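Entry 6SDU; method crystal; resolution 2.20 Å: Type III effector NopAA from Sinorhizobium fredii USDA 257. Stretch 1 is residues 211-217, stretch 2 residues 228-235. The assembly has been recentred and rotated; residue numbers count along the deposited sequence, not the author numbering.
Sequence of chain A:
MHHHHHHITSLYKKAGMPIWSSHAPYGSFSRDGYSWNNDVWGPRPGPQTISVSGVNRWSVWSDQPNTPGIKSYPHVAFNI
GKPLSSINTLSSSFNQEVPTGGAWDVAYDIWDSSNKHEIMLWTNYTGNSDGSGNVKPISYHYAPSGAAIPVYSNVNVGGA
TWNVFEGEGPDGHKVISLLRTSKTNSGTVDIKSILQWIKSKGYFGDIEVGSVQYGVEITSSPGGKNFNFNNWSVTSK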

# COMPACT_ATOMS: atom_id res chain seq x y z
N SER A 211 3.60 4.86 10.81
CA SER A 211 2.99 5.52 9.67
C SER A 211 1.93 4.65 8.99
O SER A 211 2.13 3.45 8.82
CB SER A 211 4.08 5.89 8.66
OG SER A 211 3.60 6.85 7.75
N VAL A 212 0.83 5.28 8.57
CA VAL A 212 -0.16 4.64 7.72
C VAL A 212 -0.04 5.27 6.34
O VAL A 212 -0.23 6.49 6.20
CB VAL A 212 -1.60 4.79 8.26
CG1 VAL A 212 -2.61 4.35 7.19
CG2 VAL A 212 -1.79 3.95 9.49
N GLN A 213 0.32 4.48 5.33
CA GLN A 213 0.49 4.99 3.97
C GLN A 213 -0.51 4.35 3.00
O GLN A 213 -1.00 3.25 3.23
CB GLN A 213 1.92 4.74 3.47
CG GLN A 213 2.97 5.35 4.35
CD GLN A 213 4.40 4.97 3.97
OE1 GLN A 213 4.64 4.05 3.17
NE2 GLN A 213 5.34 5.67 4.56
N TYR A 214 -0.80 5.07 1.90
CA TYR A 214 -1.65 4.53 0.85
C TYR A 214 -1.22 5.06 -0.52
O TYR A 214 -1.02 6.27 -0.68
CB TYR A 214 -3.13 4.86 1.09
CG TYR A 214 -4.07 3.99 0.27
CD1 TYR A 214 -4.19 2.63 0.51
CD2 TYR A 214 -4.85 4.55 -0.75
CE1 TYR A 214 -5.07 1.83 -0.23
CE2 TYR A 214 -5.73 3.76 -1.51
CZ TYR A 214 -5.83 2.40 -1.25
OH TYR A 214 -6.70 1.62 -2.01
N GLY A 215 -1.12 4.16 -1.50
CA GLY A 215 -0.70 4.56 -2.83
C GLY A 215 -0.70 3.38 -3.77
O GLY A 215 -1.47 2.44 -3.57
N VAL A 216 0.12 3.45 -4.82
CA VAL A 216 0.22 2.37 -5.80
C VAL A 216 1.69 2.02 -6.07
O VAL A 216 2.50 2.91 -6.38
CB VAL A 216 -0.56 2.71 -7.10
CG1 VAL A 216 -0.08 3.99 -7.73
CG2 VAL A 216 -0.53 1.56 -8.10
N GLU A 217 2.03 0.74 -5.94
CA GLU A 217 3.35 0.25 -6.33
C GLU A 217 3.27 -0.11 -7.80
O GLU A 217 2.61 -1.09 -8.16
CB GLU A 217 3.74 -0.99 -5.52
CG GLU A 217 3.90 -0.77 -4.01
CD GLU A 217 4.33 -2.04 -3.28
OE1 GLU A 217 3.64 -3.09 -3.42
OE2 GLU A 217 5.35 -1.97 -2.56
N ASN A 228 -6.66 7.79 -9.65
CA ASN A 228 -7.30 8.86 -8.90
C ASN A 228 -7.72 8.35 -7.53
O ASN A 228 -8.43 7.34 -7.41
CB ASN A 228 -8.53 9.41 -9.62
CG ASN A 228 -8.20 10.07 -10.94
OD1 ASN A 228 -7.41 11.01 -10.99
ND2 ASN A 228 -8.82 9.60 -12.02
N PHE A 229 -7.34 9.09 -6.49
CA PHE A 229 -7.75 8.74 -5.14
C PHE A 229 -8.70 9.87 -4.77
O PHE A 229 -8.28 10.94 -4.32
CB PHE A 229 -6.53 8.60 -4.21
CG PHE A 229 -5.57 7.52 -4.66
CD1 PHE A 229 -5.75 6.20 -4.26
CD2 PHE A 229 -4.51 7.81 -5.50
CE1 PHE A 229 -4.87 5.19 -4.68
CE2 PHE A 229 -3.63 6.80 -5.94
CZ PHE A 229 -3.82 5.50 -5.54
N ASN A 230 -10.00 9.59 -4.93
CA ASN A 230 -11.00 10.64 -4.76
C ASN A 230 -11.24 10.93 -3.30
O ASN A 230 -11.55 12.07 -2.93
CB ASN A 230 -12.33 10.24 -5.39
CG ASN A 230 -12.22 9.98 -6.85
OD1 ASN A 230 -11.58 10.75 -7.58
ND2 ASN A 230 -12.86 8.92 -7.31
N ASN A 231 -11.07 9.91 -2.45
CA ASN A 231 -11.07 10.18 -1.04
C ASN A 231 -10.07 9.26 -0.37
O ASN A 231 -9.89 8.11 -0.79
CB ASN A 231 -12.46 9.99 -0.43
CG ASN A 231 -12.46 10.27 1.04
OD1 ASN A 231 -12.16 11.38 1.45
ND2 ASN A 231 -12.75 9.25 1.84
N TRP A 232 -9.37 9.81 0.63
CA TRP A 232 -8.53 9.03 1.54
C TRP A 232 -8.47 9.78 2.86
O TRP A 232 -8.07 10.94 2.89
CB TRP A 232 -7.11 8.81 0.99
CG TRP A 232 -6.41 7.72 1.77
CD1 TRP A 232 -6.63 6.38 1.66
CD2 TRP A 232 -5.41 7.88 2.81
NE1 TRP A 232 -5.84 5.69 2.55
CE2 TRP A 232 -5.08 6.58 3.26
CE3 TRP A 232 -4.76 8.97 3.37
CZ2 TRP A 232 -4.11 6.35 4.24
CZ3 TRP A 232 -3.81 8.75 4.36
CH2 TRP A 232 -3.48 7.45 4.77
N SER A 233 -8.85 9.11 3.95
CA SER A 233 -8.84 9.71 5.27
C SER A 233 -8.40 8.66 6.29
O SER A 233 -8.58 7.46 6.06
CB SER A 233 -10.22 10.26 5.66
OG SER A 233 -11.22 9.25 5.56
N VAL A 234 -7.83 9.11 7.40
CA VAL A 234 -7.46 8.24 8.51
C VAL A 234 -8.12 8.77 9.77
O VAL A 234 -8.14 9.99 10.00
CB VAL A 234 -5.93 8.14 8.70
CG1 VAL A 234 -5.57 7.36 10.00
CG2 VAL A 234 -5.29 7.48 7.49
N THR A 235 -8.71 7.86 10.55
CA THR A 235 -9.31 8.19 11.84
C THR A 235 -8.47 7.52 12.92
O THR A 235 -8.45 6.29 13.02
CB THR A 235 -10.76 7.72 11.90
OG1 THR A 235 -11.53 8.40 10.89
CG2 THR A 235 -11.36 8.00 13.28

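Strands 211-217 and 228-235 run nearly antiparallel, at 168°, but their axes come no closer than 9.3 Å. That spacing is too wide for backbone pairing, and no hydrogen bond crosses between the two stretches. The contact is instead made largely by side chains packing into the gap, and it buries 332 Å² in all.

Tyr214 touches both large aromatic residues of the other strand, Trp232 and Phe229, whose rings lie in directions about 90° apart as seen from the centre of the tyrosine ring. Tyr214 CA and Trp232 CA are 8.2 Å apart, and the CA-to-CB bonds of both residues point toward the opposite strand. Both side chains adopt the t rotamer, and their rings are near parallel and offset from each other: the tyrosine ring and the five-membered ring of the indole have planes only 7° apart and centroids separated by 4.8 Å, yet they are slid so far that they barely overlap. The slide brings the indole against the base of the tyrosine side chain. Tyr214 CB approaches Trp232 NE1 to 3.2 Å and Trp232 CE2 to 3.4 Å, a close fit in which the methylene is the bump that meets the indole near the junction of its two rings.

Farther out along the tyrosine ring, Phe229 supplies the next surface. Tyr214 CE2 lies 3.6 Å from Phe229 CE1, the closest atoms of the pair, while the ring centroids are 5.7 Å apart. The planes are steeply inclined, at 83°, and the contact is oblique. The tip of the phenylalanine also reaches the backbone of the first strand, where Phe229 CZ is 4.2 Å from Gly215 C. Gly215 has no side chain, and a CB there would point away from the second strand, so the approach of Phe229 is to main chain.

The six-membered part of the indole extends in the other direction, toward Val212. Its rim abuts the backbone, with Trp232 CH2 3.7 Å from Val212 O and the oxygen near the plane of the ring at its edge. The valine side chain abuts the same rim of the indole: Val212 CG1 is 3.9 Å from Trp232 CZ2. This methyl also meets the second strand's valine, with Val212 CG1 4.1 Å from Val234 CG2, so it sits in the notch where the indole rim meets Val234. Both valines are in the t rotamer and direct their CA-to-CB bonds toward the opposite strand. The result is an apolar interlock in which Val212 and Tyr214 engage successive parts of the Trp232 indole.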